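PDB 7KZW: FTT_1639c from Francisella tularensis subsp. tularensis, which is of unknown function but is probably membrane-anchored, the crystallised part being the beta-rich C-terminal portion of a predicted transmembrane protein. Local coordinates for residues 51-56 with 76-81. The protein carries 3 engineered substitutions. Sequence-based numbering, arbitrary orientation.
Sequences NIYVGD and TQTGSF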
ATOM      1  N   ASN A  51       4.740  -9.650   1.953  1.00 11.67           N
ATOM      2  CA  ASN A  51       4.536 -10.018   3.335  1.00 11.18           C
ATOM      3  C   ASN A  51       4.294  -8.735   4.122  1.00 12.14           C
ATOM      4  O   ASN A  51       5.091  -7.791   4.033  1.00 12.63           O
ATOM      5  CB  ASN A  51       5.826 -10.609   3.905  1.00 18.56           C
ATOM      6  CG  ASN A  51       5.989 -12.045   3.596  1.00 26.81           C
ATOM      7  OD1 ASN A  51       6.752 -12.423   2.674  1.00 26.64           O
ATOM      8  ND2 ASN A  51       5.307 -12.874   4.396  1.00 32.46           N
ATOM      9  N   ILE A  52       3.206  -8.664   4.870  1.00 11.11           N
ATOM     10  CA  ILE A  52       3.023  -7.534   5.759  0.52 11.93           C
ATOM     11  C   ILE A  52       2.909  -8.021   7.201  1.00 11.10           C
ATOM     12  O   ILE A  52       2.581  -9.181   7.473  1.00 14.19           O
ATOM     13  CB  ILE A  52       1.815  -6.693   5.406  0.52 12.09           C
ATOM     14  CG1 ILE A  52       0.545  -7.429   5.818  0.52 11.47           C
ATOM     15  CG2 ILE A  52       1.837  -6.383   3.926  0.52 14.76           C
ATOM     16  CD1 ILE A  52      -0.645  -6.498   5.891  0.52 14.34           C
ATOM     17  N   TYR A  53       3.313  -7.123   8.109  1.00 11.99           N
ATOM     18  CA  TYR A  53       3.349  -7.421   9.534  1.00 12.30           C
ATOM     19  C   TYR A  53       2.633  -6.265  10.179  1.00 13.24           C
ATOM     20  O   TYR A  53       2.894  -5.107   9.830  1.00 12.05           O
ATOM     21  CB  TYR A  53       4.825  -7.501  10.016  1.00 14.20           C
ATOM     22  CG  TYR A  53       5.641  -8.476   9.223  1.00 13.51           C
ATOM     23  CD1 TYR A  53       6.248  -8.061   8.004  1.00 14.38           C
ATOM     24  CD2 TYR A  53       5.728  -9.794   9.599  1.00 13.27           C
ATOM     25  CE1 TYR A  53       6.963  -8.957   7.213  1.00 16.21           C
ATOM     26  CE2 TYR A  53       6.422 -10.706   8.788  1.00 16.84           C
ATOM     27  CZ  TYR A  53       7.030 -10.250   7.611  1.00 16.67           C
ATOM     28  OH  TYR A  53       7.739 -11.193   6.862  1.00 22.42           O
ATOM     29  N   VAL A  54       1.708  -6.553  11.104  1.00 10.97           N
ATOM     30  CA  VAL A  54       0.885  -5.508  11.697  1.00 11.55           C
ATOM     31  C   VAL A  54       0.935  -5.652  13.206  1.00 10.77           C
ATOM     32  O   VAL A  54       0.795  -6.781  13.735  1.00 12.04           O
ATOM     33  CB  VAL A  54      -0.566  -5.587  11.187  1.00 11.84           C
ATOM     34  CG1 VAL A  54      -1.503  -4.606  11.876  1.00 12.07           C
ATOM     35  CG2 VAL A  54      -0.660  -5.409   9.632  1.00 14.21           C
ATOM     36  N   GLY A  55       1.157  -4.545  13.905  1.00 10.63           N
ATOM     37  CA  GLY A  55       1.083  -4.501  15.357  1.00 10.77           C
ATOM     38  C   GLY A  55      -0.232  -3.871  15.762  1.00 10.84           C
ATOM     39  O   GLY A  55      -1.309  -4.430  15.497  1.00 10.89           O
ATOM     40  N   ASP A  56      -0.189  -2.722  16.412  1.00 10.89           N
ATOM     41  CA  ASP A  56      -1.416  -1.992  16.702  1.00 10.97           C
ATOM     42  C   ASP A  56      -2.184  -1.807  15.409  1.00 11.18           C
ATOM     43  O   ASP A  56      -1.616  -1.371  14.413  1.00 11.35           O
ATOM     44  CB  ASP A  56      -1.108  -0.600  17.252  1.00 11.02           C
ATOM     45  CG  ASP A  56      -0.462  -0.633  18.649  1.00 12.01           C
ATOM     46  OD1 ASP A  56      -0.587  -1.610  19.402  1.00 11.75           O
ATOM     47  OD2 ASP A  56       0.171   0.405  19.076  1.00 11.81           O
ATOM     48  N   THR A  76      -5.784  -6.845   7.075  1.00 12.07           N
ATOM     49  CA  THR A  76      -5.764  -6.031   8.284  1.00 11.52           C
ATOM     50  C   THR A  76      -4.779  -6.541   9.321  1.00 13.50           C
ATOM     51  O   THR A  76      -4.697  -5.968  10.410  1.00 13.92           O
ATOM     52  CB  THR A  76      -7.136  -5.962   8.932  1.00 13.43           C
ATOM     53  OG1 THR A  76      -7.519  -7.284   9.345  1.00 16.94           O
ATOM     54  CG2 THR A  76      -8.137  -5.397   7.953  1.00 15.45           C
ATOM     55  N   GLN A  77      -4.065  -7.624   9.027  1.00 13.03           N
ATOM     56  CA  GLN A  77      -3.242  -8.289  10.048  1.00 13.53           C
ATOM     57  C   GLN A  77      -2.070  -8.899   9.311  1.00 13.27           C
ATOM     58  O   GLN A  77      -2.041  -8.946   8.084  1.00 14.71           O
ATOM     59  CB  GLN A  77      -4.053  -9.388  10.745  1.00 13.38           C
ATOM     60  CG  GLN A  77      -4.537 -10.432   9.734  1.00 22.69           C
ATOM     61  CD  GLN A  77      -5.422 -11.538  10.366  1.00 31.56           C
ATOM     62  OE1 GLN A  77      -6.234 -11.279  11.256  1.00 40.99           O
ATOM     63  NE2 GLN A  77      -5.262 -12.769   9.887  1.00 31.94           N
ATOM     64  N   THR A  78      -1.053  -9.337  10.059  1.00 11.97           N
ATOM     65  CA  THR A  78       0.119  -9.938   9.451  1.00 12.60           C
ATOM     66  C   THR A  78      -0.289 -11.064   8.529  1.00 13.88           C
ATOM     67  O   THR A  78      -1.124 -11.905   8.876  1.00 14.88           O
ATOM     68  CB  THR A  78       0.972 -10.514  10.604  1.00 12.72           C
ATOM     69  OG1 THR A  78       1.356  -9.416  11.467  1.00 13.64           O
ATOM     70  CG2 THR A  78       2.204 -11.257  10.124  1.00 13.99           C
ATOM     71  N   GLY A  79       0.331 -11.106   7.361  1.00 11.85           N
ATOM     72  CA  GLY A  79       0.031 -12.175   6.425  1.00 12.34           C
ATOM     73  C   GLY A  79       0.751 -11.918   5.122  1.00 11.94           C
ATOM     74  O   GLY A  79       1.404 -10.905   4.929  1.00 15.30           O
ATOM     75  N   SER A  80       0.566 -12.832   4.205  1.00 11.72           N
ATOM     76  CA  SER A  80       1.233 -12.740   2.922  0.68 10.20           C
ATOM     77  C   SER A  80       0.194 -12.830   1.809  1.00 11.11           C
ATOM     78  O   SER A  80      -0.875 -13.437   1.957  1.00 12.11           O
ATOM     79  CB  SER A  80       2.284 -13.855   2.710  0.68 12.46           C
ATOM     80  OG  SER A  80       1.683 -15.140   2.584  0.68 12.50           O
ATOM     81  N   PHE A  81       0.514 -12.201   0.698  1.00 10.47           N
ATOM     82  CA  PHE A  81      -0.442 -12.182  -0.411  1.00 11.34           C
ATOM     83  C   PHE A  81       0.272 -11.847  -1.718  1.00  9.93           C
ATOM     84  O   PHE A  81       1.409 -11.356  -1.718  1.00 10.16           O
ATOM     85  CB  PHE A  81      -1.612 -11.187  -0.169  1.00 10.77           C
ATOM     86  CG  PHE A  81      -1.170  -9.754   0.146  1.00  9.72           C
ATOM     87  CD1 PHE A  81      -0.817  -9.393   1.450  1.00 10.21           C
ATOM     88  CD2 PHE A  81      -1.089  -8.785  -0.847  1.00  9.63           C
ATOM     89  CE1 PHE A  81      -0.425  -8.106   1.736  1.00 12.80           C
ATOM     90  CE2 PHE A  81      -0.681  -7.498  -0.551  1.00 10.89           C
ATOM     91  CZ  PHE A  81      -0.359  -7.150   0.712  1.00 12.16           C
TER
HETATM   92  O   HOH W   1      -1.336  -8.621  12.942  1.00 16.94           O
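Two backbone bonds define the pairing of strand 51-54 with the edge strand that begins at Gly79, whose segment axes run antiparallel at 152°. Ile52 N donates to Gly79 O at 2.9 Å, almost along the C=O axis. The return bond, Gly79 N to Ile52 O, is 3.0 Å but reaches its acceptor from above the carbonyl plane. Ile52 and Gly79 thus form the antiparallel hydrogen-bonded pair, Asn51 and Ser80 the non-hydrogen-bonded one. Asn51 and Tyr53 bond to Ile108 and Lys106 of strand 102-111, so this contact adds strand 79-83, outermost in this chain, to the mixed sheet.

On the N-terminal side of Gly79, a side chain takes over. With OG1 anti to its own carbonyl carbon (chi1 -61°), Thr78 presents this oxygen to Val54 N at 2.9 Å and 165° at the hydrogen. A water completes the seam, donating to Val54 O at 2.9 Å and accepting from Thr78 N.

On the face bearing Ile52, its CG2 meets the Phe81 ring edge at CE1, 3.6 Å away and near the ring plane; Ile75 and Phe62 also touch Ile52, and Tyr64 stacks on Phe81. Ile52 CD1 comes within 3.6 Å of Gln77 O. Val54 packs directly against the Gln77 backbone, CG2 3.8 Å from Gln77 C. Thr78 CG2 approaches Tyr53 CD2 to 3.9 Å, the side chains crossing obliquely.

Main-chain pairing therefore gives way to one side-chain hydroxyl acceptor and a bridging water where the regular backbone bonding stops, at Thr78: OG1 bonds Val54 N, the water Val54 O.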